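Local coordinates for uncharacterized protein (Bombyx mori, PDB 5AZ0) that probably reduces aldehydes or ketones with a nicotinamide cofactor, as an aldo-keto reductase (AKR2E5) of the silkworm, at residues D15-L20 / D98-T103; P7-N12 / Y266-G271; R76-I81 / R120-R125. One frame throughout, in Å; residues are numbered along the deposited sequence.

Contact 1 of 3, residues D15-L20 / D98-T103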
ATOM      1  N   ASP A  15      12.710  11.040   6.685  1.00 21.71           N
ATOM      2  CA  ASP A  15      11.925  11.526   5.561  1.00 21.71           C
ATOM      3  C   ASP A  15      10.473  11.545   5.959  1.00 22.31           C
ATOM      4  O   ASP A  15      10.053  10.835   6.805  1.00 21.41           O
ATOM      5  CB  ASP A  15      12.073  10.652   4.316  1.00 20.70           C
ATOM      6  CG  ASP A  15      13.450  10.713   3.695  1.00 24.99           C
ATOM      7  OD1 ASP A  15      14.186  11.662   3.991  1.00 24.67           O
ATOM      8  OD2 ASP A  15      13.848   9.732   3.025  1.00 22.78           O
ATOM      9  N   GLU A  16       9.721  12.325   5.244  1.00 22.31           N
ATOM     10  CA  GLU A  16       8.250  12.392   5.363  1.00 26.83           C
ATOM     11  C   GLU A  16       7.540  11.540   4.375  1.00 21.41           C
ATOM     12  O   GLU A  16       7.989  11.431   3.245  1.00 21.09           O
ATOM     13  CB  GLU A  16       7.802  13.847   4.980  1.00 26.96           C
ATOM     14  CG  GLU A  16       8.282  14.797   6.013  1.00 35.94           C
ATOM     15  CD  GLU A  16       7.646  16.167   5.924  1.00 36.19           C
ATOM     16  OE1 GLU A  16       7.518  16.727   4.819  1.00 32.67           O
ATOM     17  OE2 GLU A  16       7.346  16.629   6.991  1.00 43.40           O
ATOM     18  N   ILE A  17       6.387  11.039   4.761  1.00 20.94           N
ATOM     19  CA  ILE A  17       5.528  10.343   3.889  1.00 21.49           C
ATOM     20  C   ILE A  17       4.110  10.931   3.992  1.00 22.10           C
ATOM     21  O   ILE A  17       3.592  11.023   5.073  1.00 21.19           O
ATOM     22  CB  ILE A  17       5.523   8.858   4.177  1.00 20.99           C
ATOM     23  CG1 ILE A  17       4.731   8.132   3.061  1.00 22.23           C
ATOM     24  CG2 ILE A  17       4.968   8.498   5.554  1.00 20.30           C
ATOM     25  CD1 ILE A  17       4.957   6.616   3.070  1.00 24.14           C
ATOM     26  N   PRO A  18       3.504  11.329   2.869  1.00 23.02           N
ATOM     27  CA  PRO A  18       2.139  11.888   2.945  1.00 22.70           C
ATOM     28  C   PRO A  18       1.159  10.833   3.391  1.00 23.54           C
ATOM     29  O   PRO A  18       1.206   9.660   2.897  1.00 22.39           O
ATOM     30  CB  PRO A  18       1.844  12.330   1.481  1.00 21.31           C
ATOM     31  CG  PRO A  18       3.207  12.607   0.886  1.00 23.39           C
ATOM     32  CD  PRO A  18       4.109  11.545   1.524  1.00 22.99           C
ATOM     33  N   ALA A  19       0.247  11.259   4.262  1.00 21.92           N
ATOM     34  CA  ALA A  19      -0.702  10.360   4.957  1.00 22.65           C
ATOM     35  C   ALA A  19      -1.733   9.719   4.097  1.00 23.77           C
ATOM     36  O   ALA A  19      -2.431   8.779   4.522  1.00 24.26           O
ATOM     37  CB  ALA A  19      -1.384  11.102   6.020  1.00 25.95           C
ATOM     38  N   LEU A  20      -1.839  10.198   2.857  1.00 23.99           N
ATOM     39  CA  LEU A  20      -2.693   9.588   1.867  1.00 24.09           C
ATOM     40  C   LEU A  20      -1.900   9.428   0.593  1.00 24.59           C
ATOM     41  O   LEU A  20      -1.081  10.274   0.263  1.00 22.77           O
ATOM     42  CB  LEU A  20      -3.860  10.490   1.659  1.00 30.67           C
ATOM     43  CG  LEU A  20      -5.029  10.074   0.793  1.00 35.25           C
ATOM     44  CD1 LEU A  20      -5.870   9.117   1.601  1.00 41.47           C
ATOM     45  CD2 LEU A  20      -5.830  11.368   0.487  1.00 40.71           C
ATOM     46  N   ASP A  98       8.934  17.077  -4.926  1.00 26.41           N
ATOM     47  CA  ASP A  98       7.697  17.213  -4.173  1.00 30.53           C
ATOM     48  C   ASP A  98       6.975  15.868  -4.059  1.00 28.89           C
ATOM     49  O   ASP A  98       6.010  15.781  -3.318  1.00 27.74           O
ATOM     50  CB  ASP A  98       6.752  18.207  -4.878  1.00 29.29           C
ATOM     51  CG  ASP A  98       7.421  19.613  -5.104  1.00 30.03           C
ATOM     52  OD1 ASP A  98       8.165  20.091  -4.233  1.00 31.02           O
ATOM     53  OD2 ASP A  98       7.243  20.163  -6.197  1.00 30.33           O
ATOM     54  N   LEU A  99       7.321  14.911  -4.923  1.00 24.50           N
ATOM     55  CA  LEU A  99       6.568  13.688  -5.005  1.00 27.99           C
ATOM     56  C   LEU A  99       7.194  12.610  -4.097  1.00 23.46           C
ATOM     57  O   LEU A  99       8.395  12.580  -3.971  1.00 23.21           O
ATOM     58  CB  LEU A  99       6.539  13.186  -6.419  1.00 26.90           C
ATOM     59  CG  LEU A  99       5.866  14.136  -7.380  1.00 28.19           C
ATOM     60  CD1 LEU A  99       6.096  13.622  -8.807  1.00 28.72           C
ATOM     61  CD2 LEU A  99       4.399  14.192  -7.070  1.00 27.37           C
ATOM     62  N   PHE A 100       6.339  11.755  -3.542  1.00 21.67           N
ATOM     63  CA  PHE A 100       6.724  10.561  -2.836  1.00 19.76           C
ATOM     64  C   PHE A 100       6.257   9.392  -3.653  1.00 19.98           C
ATOM     65  O   PHE A 100       5.065   9.146  -3.717  1.00 20.47           O
ATOM     66  CB  PHE A 100       6.052  10.512  -1.457  1.00 19.01           C
ATOM     67  CG  PHE A 100       6.635   9.470  -0.557  1.00 17.80           C
ATOM     68  CD1 PHE A 100       6.282   8.082  -0.713  1.00 17.80           C
ATOM     69  CD2 PHE A 100       7.604   9.819   0.352  1.00 16.48           C
ATOM     70  CE1 PHE A 100       6.894   7.127   0.085  1.00 18.93           C
ATOM     71  CE2 PHE A 100       8.227   8.872   1.157  1.00 17.52           C
ATOM     72  CZ  PHE A 100       7.868   7.535   1.046  1.00 18.10           C
ATOM     73  N   ILE A 101       7.191   8.644  -4.272  1.00 21.19           N
ATOM     74  CA  ILE A 101       6.832   7.554  -5.151  1.00 20.99           C
ATOM     75  C   ILE A 101       7.369   6.241  -4.643  1.00 18.86           C
ATOM     76  O   ILE A 101       8.535   6.115  -4.311  1.00 17.02           O
ATOM     77  CB  ILE A 101       7.402   7.816  -6.563  1.00 22.74           C
ATOM     78  CG1 ILE A 101       6.778   9.102  -7.129  1.00 22.70           C
ATOM     79  CG2 ILE A 101       7.125   6.639  -7.504  1.00 21.48           C
ATOM     80  CD1 ILE A 101       7.531   9.575  -8.365  1.00 26.28           C
ATOM     81  N   THR A 102       6.484   5.288  -4.532  1.00 19.47           N
ATOM     82  CA  THR A 102       6.801   3.934  -3.985  1.00 20.01           C
ATOM     83  C   THR A 102       6.693   2.880  -5.083  1.00 19.35           C
ATOM     84  O   THR A 102       5.753   2.911  -5.891  1.00 19.01           O
ATOM     85  CB  THR A 102       5.777   3.548  -2.901  1.00 19.43           C
ATOM     86  OG1 THR A 102       5.934   4.394  -1.769  1.00 17.51           O
ATOM     87  CG2 THR A 102       6.018   2.105  -2.389  1.00 19.63           C
ATOM     88  N   THR A 103       7.648   1.967  -5.153  1.00 18.68           N
ATOM     89  CA  THR A 103       7.462   0.768  -5.947  1.00 19.02           C
ATOM     90  C   THR A 103       7.826  -0.475  -5.092  1.00 20.48           C
ATOM     91  O   THR A 103       8.157  -0.333  -3.929  1.00 19.81           O
ATOM     92  CB  THR A 103       8.177   0.786  -7.322  1.00 18.58           C
ATOM     93  OG1 THR A 103       7.688  -0.337  -8.087  1.00 20.64           O
ATOM     94  CG2 THR A 103       9.654   0.657  -7.178  1.00 19.43           C
TER

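Contact 2 of 3, residues P7-N12 / Y266-G271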
ATOM      1  N   PRO A   7      -1.525  16.120   5.099  1.00 28.03           N
ATOM      2  CA  PRO A   7      -0.385  16.108   6.012  1.00 30.36           C
ATOM      3  C   PRO A   7       0.564  14.851   5.838  1.00 26.44           C
ATOM      4  O   PRO A   7       0.189  13.853   5.212  1.00 25.31           O
ATOM      5  CB  PRO A   7      -1.057  16.046   7.395  1.00 29.88           C
ATOM      6  CG  PRO A   7      -2.306  15.314   7.133  1.00 29.45           C
ATOM      7  CD  PRO A   7      -2.779  15.717   5.758  1.00 28.81           C
ATOM      8  N   ASN A   8       1.750  14.991   6.408  1.00 26.07           N
ATOM      9  CA  ASN A   8       2.822  14.021   6.346  1.00 28.54           C
ATOM     10  C   ASN A   8       3.099  13.387   7.687  1.00 27.58           C
ATOM     11  O   ASN A   8       3.049  14.074   8.673  1.00 28.87           O
ATOM     12  CB  ASN A   8       4.107  14.644   5.810  1.00 27.00           C
ATOM     13  CG  ASN A   8       3.943  15.227   4.384  1.00 29.65           C
ATOM     14  OD1 ASN A   8       3.394  14.639   3.435  1.00 32.82           O
ATOM     15  ND2 ASN A   8       4.348  16.417   4.273  1.00 33.79           N
ATOM     16  N   PHE A   9       3.366  12.078   7.691  1.00 25.99           N
ATOM     17  CA  PHE A   9       4.007  11.374   8.837  1.00 24.06           C
ATOM     18  C   PHE A   9       5.494  11.312   8.636  1.00 25.12           C
ATOM     19  O   PHE A   9       5.970  11.492   7.526  1.00 28.68           O
ATOM     20  CB  PHE A   9       3.410  10.001   9.004  1.00 23.85           C
ATOM     21  CG  PHE A   9       1.890   9.994   9.261  1.00 25.14           C
ATOM     22  CD1 PHE A   9       1.279  10.940  10.055  1.00 28.76           C
ATOM     23  CD2 PHE A   9       1.118   8.965   8.819  1.00 25.50           C
ATOM     24  CE1 PHE A   9      -0.085  10.876  10.317  1.00 31.33           C
ATOM     25  CE2 PHE A   9      -0.231   8.897   9.047  1.00 27.87           C
ATOM     26  CZ  PHE A   9      -0.831   9.832   9.821  1.00 32.47           C
ATOM     27  N   LYS A  10       6.237  11.177   9.720  1.00 23.74           N
ATOM     28  CA  LYS A  10       7.673  11.127   9.693  1.00 24.19           C
ATOM     29  C   LYS A  10       8.113   9.654   9.720  1.00 22.44           C
ATOM     30  O   LYS A  10       7.668   8.874  10.537  1.00 22.52           O
ATOM     31  CB  LYS A  10       8.235  11.867  10.903  1.00 29.71           C
ATOM     32  CG  LYS A  10       7.661  13.273  11.220  1.00 36.06           C
ATOM     33  CD  LYS A  10       7.764  14.159  10.016  1.00 42.57           C
ATOM     34  CE  LYS A  10       7.868  15.671  10.352  1.00 49.06           C
ATOM     35  NZ  LYS A  10       8.828  16.283   9.329  1.00 50.49           N
ATOM     36  N   LEU A  11       9.022   9.283   8.867  1.00 22.14           N
ATOM     37  CA  LEU A  11       9.596   7.932   8.870  1.00 21.06           C
ATOM     38  C   LEU A  11      10.818   7.851   9.759  1.00 20.71           C
ATOM     39  O   LEU A  11      11.433   8.852  10.096  1.00 18.75           O
ATOM     40  CB  LEU A  11      10.012   7.541   7.449  1.00 22.24           C
ATOM     41  CG  LEU A  11       8.877   7.466   6.420  1.00 21.75           C
ATOM     42  CD1 LEU A  11       9.534   7.283   5.051  1.00 21.93           C
ATOM     43  CD2 LEU A  11       7.880   6.393   6.782  1.00 21.90           C
ATOM     44  N   ASN A  12      11.192   6.627  10.095  1.00 20.01           N
ATOM     45  CA  ASN A  12      12.371   6.367  10.962  1.00 18.62           C
ATOM     46  C   ASN A  12      13.693   6.550  10.320  1.00 18.17           C
ATOM     47  O   ASN A  12      14.752   6.303  10.934  1.00 20.14           O
ATOM     48  CB  ASN A  12      12.266   4.959  11.555  1.00 20.45           C
ATOM     49  CG  ASN A  12      12.309   3.856  10.506  1.00 21.30           C
ATOM     50  OD1 ASN A  12      12.446   4.120   9.282  1.00 18.85           O
ATOM     51  ND2 ASN A  12      12.081   2.630  10.958  1.00 20.23           N
ATOM     52  N   TYR A 266     -10.689   7.886  10.196  1.00 28.02           N
ATOM     53  CA  TYR A 266     -10.476   6.988  11.329  1.00 29.22           C
ATOM     54  C   TYR A 266      -9.024   6.392  11.256  1.00 28.23           C
ATOM     55  O   TYR A 266      -8.200   6.533  12.212  1.00 28.13           O
ATOM     56  CB  TYR A 266     -11.552   5.917  11.280  1.00 27.79           C
ATOM     57  CG  TYR A 266     -11.351   4.875  12.347  1.00 32.96           C
ATOM     58  CD1 TYR A 266     -11.421   5.214  13.720  1.00 33.79           C
ATOM     59  CD2 TYR A 266     -11.037   3.562  12.007  1.00 32.55           C
ATOM     60  CE1 TYR A 266     -11.208   4.266  14.708  1.00 34.41           C
ATOM     61  CE2 TYR A 266     -10.858   2.574  13.000  1.00 35.78           C
ATOM     62  CZ  TYR A 266     -10.959   2.930  14.355  1.00 36.77           C
ATOM     63  OH  TYR A 266     -10.772   1.960  15.325  1.00 40.82           O
ATOM     64  N   LEU A 267      -8.681   5.872  10.070  1.00 26.40           N
ATOM     65  CA  LEU A 267      -7.308   5.328   9.820  1.00 25.39           C
ATOM     66  C   LEU A 267      -6.297   6.395  10.044  1.00 25.77           C
ATOM     67  O   LEU A 267      -5.249   6.170  10.726  1.00 27.21           O
ATOM     68  CB  LEU A 267      -7.139   4.689   8.421  1.00 24.72           C
ATOM     69  CG  LEU A 267      -8.027   3.460   8.223  1.00 27.00           C
ATOM     70  CD1 LEU A 267      -8.049   2.965   6.797  1.00 26.96           C
ATOM     71  CD2 LEU A 267      -7.615   2.293   9.127  1.00 30.47           C
ATOM     72  N   TYR A 268      -6.602   7.598   9.553  1.00 27.38           N
ATOM     73  CA  TYR A 268      -5.662   8.692   9.714  1.00 24.83           C
ATOM     74  C   TYR A 268      -5.448   8.959  11.165  1.00 28.03           C
ATOM     75  O   TYR A 268      -4.334   9.236  11.611  1.00 27.17           O
ATOM     76  CB  TYR A 268      -6.188   9.953   9.026  1.00 27.73           C
ATOM     77  CG  TYR A 268      -5.450  11.173   9.400  1.00 26.34           C
ATOM     78  CD1 TYR A 268      -4.155  11.339   9.036  1.00 28.07           C
ATOM     79  CD2 TYR A 268      -6.051  12.171  10.155  1.00 31.05           C
ATOM     80  CE1 TYR A 268      -3.432  12.463   9.394  1.00 27.72           C
ATOM     81  CE2 TYR A 268      -5.336  13.331  10.519  1.00 33.41           C
ATOM     82  CZ  TYR A 268      -4.007  13.474  10.138  1.00 33.92           C
ATOM     83  OH  TYR A 268      -3.246  14.613  10.529  1.00 31.20           O
ATOM     84  N   GLN A 269      -6.558   8.940  11.901  1.00 30.65           N
ATOM     85  CA  GLN A 269      -6.538   9.191  13.319  1.00 32.43           C
ATOM     86  C   GLN A 269      -5.857   8.053  14.133  1.00 30.34           C
ATOM     87  O   GLN A 269      -5.355   8.332  15.177  1.00 25.54           O
ATOM     88  CB  GLN A 269      -7.967   9.394  13.849  1.00 36.07           C
ATOM     89  CG  GLN A 269      -7.977  10.100  15.215  1.00 44.21           C
ATOM     90  CD  GLN A 269      -9.360  10.643  15.619  1.00 43.31           C
ATOM     91  OE1 GLN A 269     -10.009  11.370  14.861  1.00 42.74           O
ATOM     92  NE2 GLN A 269      -9.801  10.274  16.810  1.00 41.08           N
ATOM     93  N   ARG A 270      -5.830   6.817  13.619  1.00 27.13           N
ATOM     94  CA  ARG A 270      -4.928   5.772  14.133  1.00 28.98           C
ATOM     95  C   ARG A 270      -3.449   5.980  13.793  1.00 29.41           C
ATOM     96  O   ARG A 270      -2.603   5.179  14.229  1.00 26.08           O
ATOM     97  CB  ARG A 270      -5.362   4.389  13.682  1.00 27.89           C
ATOM     98  CG  ARG A 270      -6.814   4.038  13.977  1.00 25.57           C
ATOM     99  CD  ARG A 270      -7.108   2.555  13.666  1.00 26.54           C
ATOM    100  NE  ARG A 270      -6.154   1.640  14.326  1.00 25.82           N
ATOM    101  CZ  ARG A 270      -5.940   0.390  13.929  1.00 24.69           C
ATOM    102  NH1 ARG A 270      -6.592  -0.120  12.891  1.00 25.39           N
ATOM    103  NH2 ARG A 270      -5.022  -0.341  14.530  1.00 25.82           N
ATOM    104  N   GLY A 271      -3.102   7.055  13.073  1.00 26.66           N
ATOM    105  CA  GLY A 271      -1.720   7.258  12.607  1.00 26.48           C
ATOM    106  C   GLY A 271      -1.309   6.336  11.447  1.00 24.30           C
ATOM    107  O   GLY A 271      -0.132   6.064  11.247  1.00 24.50           O
TER

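Contact 3 of 3, residues R76-I81 / R120-R125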
ATOM      1  N   ARG A  76       1.894  -3.482 -13.344  1.00 27.74           N
ATOM      2  CA  ARG A  76       1.981  -3.477 -14.802  1.00 32.00           C
ATOM      3  C   ARG A  76       2.097  -2.083 -15.383  1.00 29.76           C
ATOM      4  O   ARG A  76       2.560  -1.965 -16.462  1.00 33.83           O
ATOM      5  CB  ARG A  76       0.812  -4.228 -15.532  1.00 32.25           C
ATOM      6  CG  ARG A  76       0.897  -5.762 -15.516  1.00 35.11           C
ATOM      7  CD  ARG A  76      -0.056  -6.361 -14.536  1.00 39.27           C
ATOM      8  NE  ARG A  76      -0.247  -7.786 -14.751  1.00 41.61           N
ATOM      9  CZ  ARG A  76      -0.160  -8.743 -13.817  1.00 44.31           C
ATOM     10  NH1 ARG A  76       0.140  -8.488 -12.503  1.00 40.70           N
ATOM     11  NH2 ARG A  76      -0.395 -10.003 -14.186  1.00 42.56           N
ATOM     12  N   VAL A  77       1.741  -1.058 -14.644  1.00 24.80           N
ATOM     13  CA  VAL A  77       1.550   0.258 -15.171  1.00 24.94           C
ATOM     14  C   VAL A  77       2.695   1.237 -14.841  1.00 23.46           C
ATOM     15  O   VAL A  77       2.513   2.436 -14.997  1.00 25.51           O
ATOM     16  CB  VAL A  77       0.184   0.837 -14.684  1.00 28.21           C
ATOM     17  CG1 VAL A  77      -0.940   0.017 -15.300  1.00 25.10           C
ATOM     18  CG2 VAL A  77       0.049   0.868 -13.133  1.00 29.35           C
ATOM     19  N   GLU A  78       3.865   0.774 -14.387  1.00 22.48           N
ATOM     20  CA  GLU A  78       4.942   1.746 -14.042  1.00 22.85           C
ATOM     21  C   GLU A  78       5.309   2.665 -15.220  1.00 24.30           C
ATOM     22  O   GLU A  78       5.479   3.882 -15.025  1.00 22.98           O
ATOM     23  CB  GLU A  78       6.194   1.026 -13.536  1.00 23.14           C
ATOM     24  CG  GLU A  78       6.007   0.346 -12.153  1.00 24.94           C
ATOM     25  CD  GLU A  78       7.125  -0.615 -11.814  1.00 24.09           C
ATOM     26  OE1 GLU A  78       7.414  -1.447 -12.678  1.00 21.02           O
ATOM     27  OE2 GLU A  78       7.735  -0.545 -10.699  1.00 22.27           O
ATOM     28  N   PRO A  79       5.416   2.117 -16.460  1.00 25.16           N
ATOM     29  CA  PRO A  79       5.780   3.031 -17.613  1.00 28.04           C
ATOM     30  C   PRO A  79       4.777   4.153 -17.760  1.00 24.88           C
ATOM     31  O   PRO A  79       5.133   5.324 -17.799  1.00 26.46           O
ATOM     32  CB  PRO A  79       5.830   2.057 -18.817  1.00 27.79           C
ATOM     33  CG  PRO A  79       6.099   0.718 -18.171  1.00 26.62           C
ATOM     34  CD  PRO A  79       5.251   0.736 -16.937  1.00 25.61           C
ATOM     35  N   GLU A  80       3.499   3.831 -17.662  1.00 30.07           N
ATOM     36  CA  GLU A  80       2.473   4.869 -17.810  1.00 28.86           C
ATOM     37  C   GLU A  80       2.462   5.857 -16.645  1.00 30.68           C
ATOM     38  O   GLU A  80       2.208   7.063 -16.829  1.00 27.04           O
ATOM     39  CB  GLU A  80       1.089   4.245 -17.950  1.00 31.51           C
ATOM     40  CG  GLU A  80       0.863   3.391 -19.202  1.00 35.89           C
ATOM     41  CD  GLU A  80       1.206   1.887 -19.044  1.00 40.08           C
ATOM     42  OE1 GLU A  80       2.152   1.459 -18.317  1.00 38.95           O
ATOM     43  OE2 GLU A  80       0.524   1.094 -19.693  1.00 49.87           O
ATOM     44  N   ILE A  81       2.704   5.369 -15.411  1.00 27.25           N
ATOM     45  CA  ILE A  81       2.739   6.290 -14.266  1.00 26.84           C
ATOM     46  C   ILE A  81       3.941   7.222 -14.482  1.00 24.75           C
ATOM     47  O   ILE A  81       3.910   8.392 -14.159  1.00 27.13           O
ATOM     48  CB  ILE A  81       2.915   5.534 -12.882  1.00 29.52           C
ATOM     49  CG1 ILE A  81       1.765   4.565 -12.602  1.00 32.32           C
ATOM     50  CG2 ILE A  81       3.166   6.520 -11.751  1.00 29.25           C
ATOM     51  CD1 ILE A  81       0.396   5.214 -12.542  1.00 40.81           C
ATOM     52  N   ARG A 120      16.147  -1.402 -10.369  1.00 17.46           N
ATOM     53  CA  ARG A 120      16.622  -0.673 -11.559  1.00 18.13           C
ATOM     54  C   ARG A 120      15.690  -0.737 -12.758  1.00 20.00           C
ATOM     55  O   ARG A 120      15.383   0.269 -13.365  1.00 20.24           O
ATOM     56  CB  ARG A 120      18.028  -1.078 -11.931  1.00 19.03           C
ATOM     57  CG  ARG A 120      19.066  -0.530 -10.926  1.00 21.33           C
ATOM     58  CD  ARG A 120      20.344  -0.467 -11.608  1.00 20.24           C
ATOM     59  NE  ARG A 120      21.496  -0.177 -10.822  1.00 19.79           N
ATOM     60  CZ  ARG A 120      22.167   0.985 -10.816  1.00 20.38           C
ATOM     61  NH1 ARG A 120      21.733   2.036 -11.447  1.00 20.80           N
ATOM     62  NH2 ARG A 120      23.302   1.089 -10.130  1.00 20.34           N
ATOM     63  N   ALA A 121      15.143  -1.903 -13.022  1.00 20.48           N
ATOM     64  CA  ALA A 121      14.140  -2.030 -14.057  1.00 22.02           C
ATOM     65  C   ALA A 121      12.911  -1.213 -13.759  1.00 22.49           C
ATOM     66  O   ALA A 121      12.379  -0.497 -14.647  1.00 19.66           O
ATOM     67  CB  ALA A 121      13.812  -3.531 -14.302  1.00 21.78           C
ATOM     68  N   SER A 122      12.435  -1.265 -12.505  1.00 20.28           N
ATOM     69  CA  SER A 122      11.250  -0.480 -12.168  1.00 18.96           C
ATOM     70  C   SER A 122      11.594   1.029 -12.351  1.00 20.00           C
ATOM     71  O   SER A 122      10.735   1.813 -12.790  1.00 16.23           O
ATOM     72  CB  SER A 122      10.795  -0.722 -10.715  1.00 21.04           C
ATOM     73  OG  SER A 122       9.971  -1.841 -10.552  1.00 18.96           O
ATOM     74  N   LEU A 123      12.793   1.419 -11.939  1.00 16.81           N
ATOM     75  CA  LEU A 123      13.180   2.799 -12.032  1.00 19.08           C
ATOM     76  C   LEU A 123      13.269   3.252 -13.519  1.00 20.11           C
ATOM     77  O   LEU A 123      12.861   4.383 -13.857  1.00 17.57           O
ATOM     78  CB  LEU A 123      14.523   3.057 -11.358  1.00 18.91           C
ATOM     79  CG  LEU A 123      14.532   2.964  -9.825  1.00 20.56           C
ATOM     80  CD1 LEU A 123      15.971   2.939  -9.361  1.00 21.26           C
ATOM     81  CD2 LEU A 123      13.863   4.177  -9.222  1.00 21.37           C
ATOM     82  N   HIS A 124      13.779   2.368 -14.381  1.00 19.33           N
ATOM     83  CA  HIS A 124      13.724   2.650 -15.825  1.00 22.11           C
ATOM     84  C   HIS A 124      12.274   2.829 -16.316  1.00 20.46           C
ATOM     85  O   HIS A 124      11.980   3.768 -16.983  1.00 21.92           O
ATOM     86  CB  HIS A 124      14.474   1.604 -16.648  1.00 20.16           C
ATOM     87  CG  HIS A 124      14.878   2.089 -17.996  1.00 21.87           C
ATOM     88  ND1 HIS A 124      14.072   1.943 -19.111  1.00 19.88           N
ATOM     89  CD2 HIS A 124      15.960   2.806 -18.395  1.00 19.52           C
ATOM     90  CE1 HIS A 124      14.666   2.509 -20.144  1.00 19.33           C
ATOM     91  NE2 HIS A 124      15.825   3.006 -19.735  1.00 21.37           N
ATOM     92  N   ARG A 125      11.375   1.930 -15.990  1.00 21.08           N
ATOM     93  CA  ARG A 125      10.008   2.064 -16.391  1.00 20.32           C
ATOM     94  C   ARG A 125       9.437   3.434 -15.947  1.00 22.64           C
ATOM     95  O   ARG A 125       8.690   4.044 -16.689  1.00 20.48           O
ATOM     96  CB  ARG A 125       9.127   0.946 -15.788  1.00 19.63           C
ATOM     97  CG  ARG A 125       9.466  -0.458 -16.325  1.00 21.08           C
ATOM     98  CD  ARG A 125       8.421  -1.510 -15.924  1.00 21.25           C
ATOM     99  NE  ARG A 125       9.082  -2.807 -15.948  1.00 20.12           N
ATOM    100  CZ  ARG A 125       9.636  -3.431 -14.915  1.00 21.51           C
ATOM    101  NH1 ARG A 125       9.514  -2.979 -13.628  1.00 19.89           N
ATOM    102  NH2 ARG A 125      10.329  -4.546 -15.176  1.00 20.77           N
TER

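Contact 1 of 3, residues D15-L20 / D98-T103
Ile-17 lies over one face of the Phe-100 ring and makes a CH-pi contact with it. Its CG1 sits 3.8 Å from the centroid of the Phe-100 ring and only 13° off the ring normal. With CG1 anti to the backbone N (chi1 -172°), the longer branch of Ile-17 extends across the ring. Its end, CD1, then reaches Phe-100 CE1 at 3.6 Å.

The other apolar contact is made by the proline ring. Pro-18 CD approaches Phe-100 CB at 3.7 Å, near the root of the aromatic side chain. Ile-17 and Pro-18 together meet Phe-100 from its outer carbons back to its CB.

One polar atom also touches the ring. Glu-16 O lies 3.3 Å from Phe-100 CE2, in an oblique position. No hydrogen bond joins the segments. The carboxylate of Glu-16 turns away and forms a salt bridge with Lys-10.

The two strands cross almost at right angles, at 85°, with 8.2 Å between their axes. Strand 16-18 pairs with strand 8-10 in an N-terminal hairpin. Strand 100-105 belongs to the parallel barrel, between strands 68-70 and 133-136. The contact therefore sets the hairpin against the N-terminal end of a barrel strand. His-68 and Leu-133, on the two flanking strands, also touch Phe-100.

Contact 2 of 3, residues P7-N12 / Y266-G271
The helix end that meets Phe-9 through Tyr-268 and Gly-271 is held by a backbone bond from Arg-270 N to Tyr-266 O at 2.8 Å. Gly-271 N also bonds to Tyr-268 O, at 2.9 Å. Gly-271 has a positive phi of 74° and closes the helix in a Schellman motif. This backbone shape favours glycine.

The turn brings the carbonyl of Gly-271 to the Phe-9 ring. Gly-271 O lies 3.6 Å from Phe-9 CE2, oblique to the ring. No hydrogen bond crosses between the segments, so the rest of the contact is packing.

The rings of Phe-9 and Tyr-268 meet rim to rim. Their planes are only 8° apart, but neither ring covers the face of the other, and their centroids are 5.8 Å apart. This is not a stack. The nearest carbons are Phe-9 CZ and Tyr-268 CE1, at 3.7 Å. Tyr-268 has CG anti to its backbone N (chi1 167°), and the ring reaches out from the helix to strand 8-10. Pro-7 meets the hydroxyl end of the same ring, with its CG 3.6 Å from Tyr-268 OH. Phe-291 packs edge-to-face on Tyr-268 and also touches Pro-7.

Phe-9 further touches Val-273 and, within the hairpin, Ile-17. The contact joins the N-terminal hairpin to the end of helix 259-269, just before barrel strand 273-274. A hairpin closing the bottom of the barrel is characteristic of the aldo-keto reductase form of the TIM barrel.

Contact 3 of 3, residues R76-I81 / R120-R125
Glu-78 holds the tight part of this contact, with both carboxylate oxygens engaged by helix 112-126. Ser-122 OG donates to the syn lone pair of Glu-78 OE2, at 2.6 Å. Arg-125 NH1 forms a salt bridge with Glu-78 OE1 at 2.8 Å. This bond is bent, with an angle of 145° at the hydrogen, although the carboxylate and guanidinium planes are nearly coplanar (20° apart). Thr-103 also bonds to Glu-78 OE2, so that oxygen has two hydroxyl partners. Glu-78 and Ser-122 are buried. The backbones come close as well: Pro-79 CA makes a nearly straight CA-H...O contact with Arg-125 O at 3.2 Å.

The Pro-79 ring and the Arg-125 chain form the looser, partly exposed side. They lie side by side, with Pro-79 CG 3.9 Å from Arg-125 CB. The arginine chain is extended from CG to NE, which carries its guanidinium past the proline to Glu-78.

With an alanine in place of Glu-78, Arg-125 would probably lose its charge partner and buried Ser-122 its acceptor. The guanidinium of Arg-125 and the hydroxyl of Ser-122 are likely to favour an ionised Glu-78. Arg-125 would offset its charge, and Ser-122 would solvate it, where the start of helix 78-90 meets the last turns of helix 112-126.

Contact 1 is core, contact 2 lies at the surface and contact 3 is partly buried on the outer helices. Contacts 1 and 2 use the two strands of one N-terminal hairpin. A probable backbone hydrogen bond from Ala-19 N to Pro-7 O ties them together. Contact 1 sets the hairpin on a barrel strand, and contact 2 on a helix end. Both are largely apolar and aromatic across their segments. Contact 3 joins two helices through charge and hydroxyl bonds. It is related to contact 1 through strand 100-105, which lies between helices 78-90 and 112-126 in the chain. Contacts 2 and 3 lie on opposite sides of the chain's centre and do not touch.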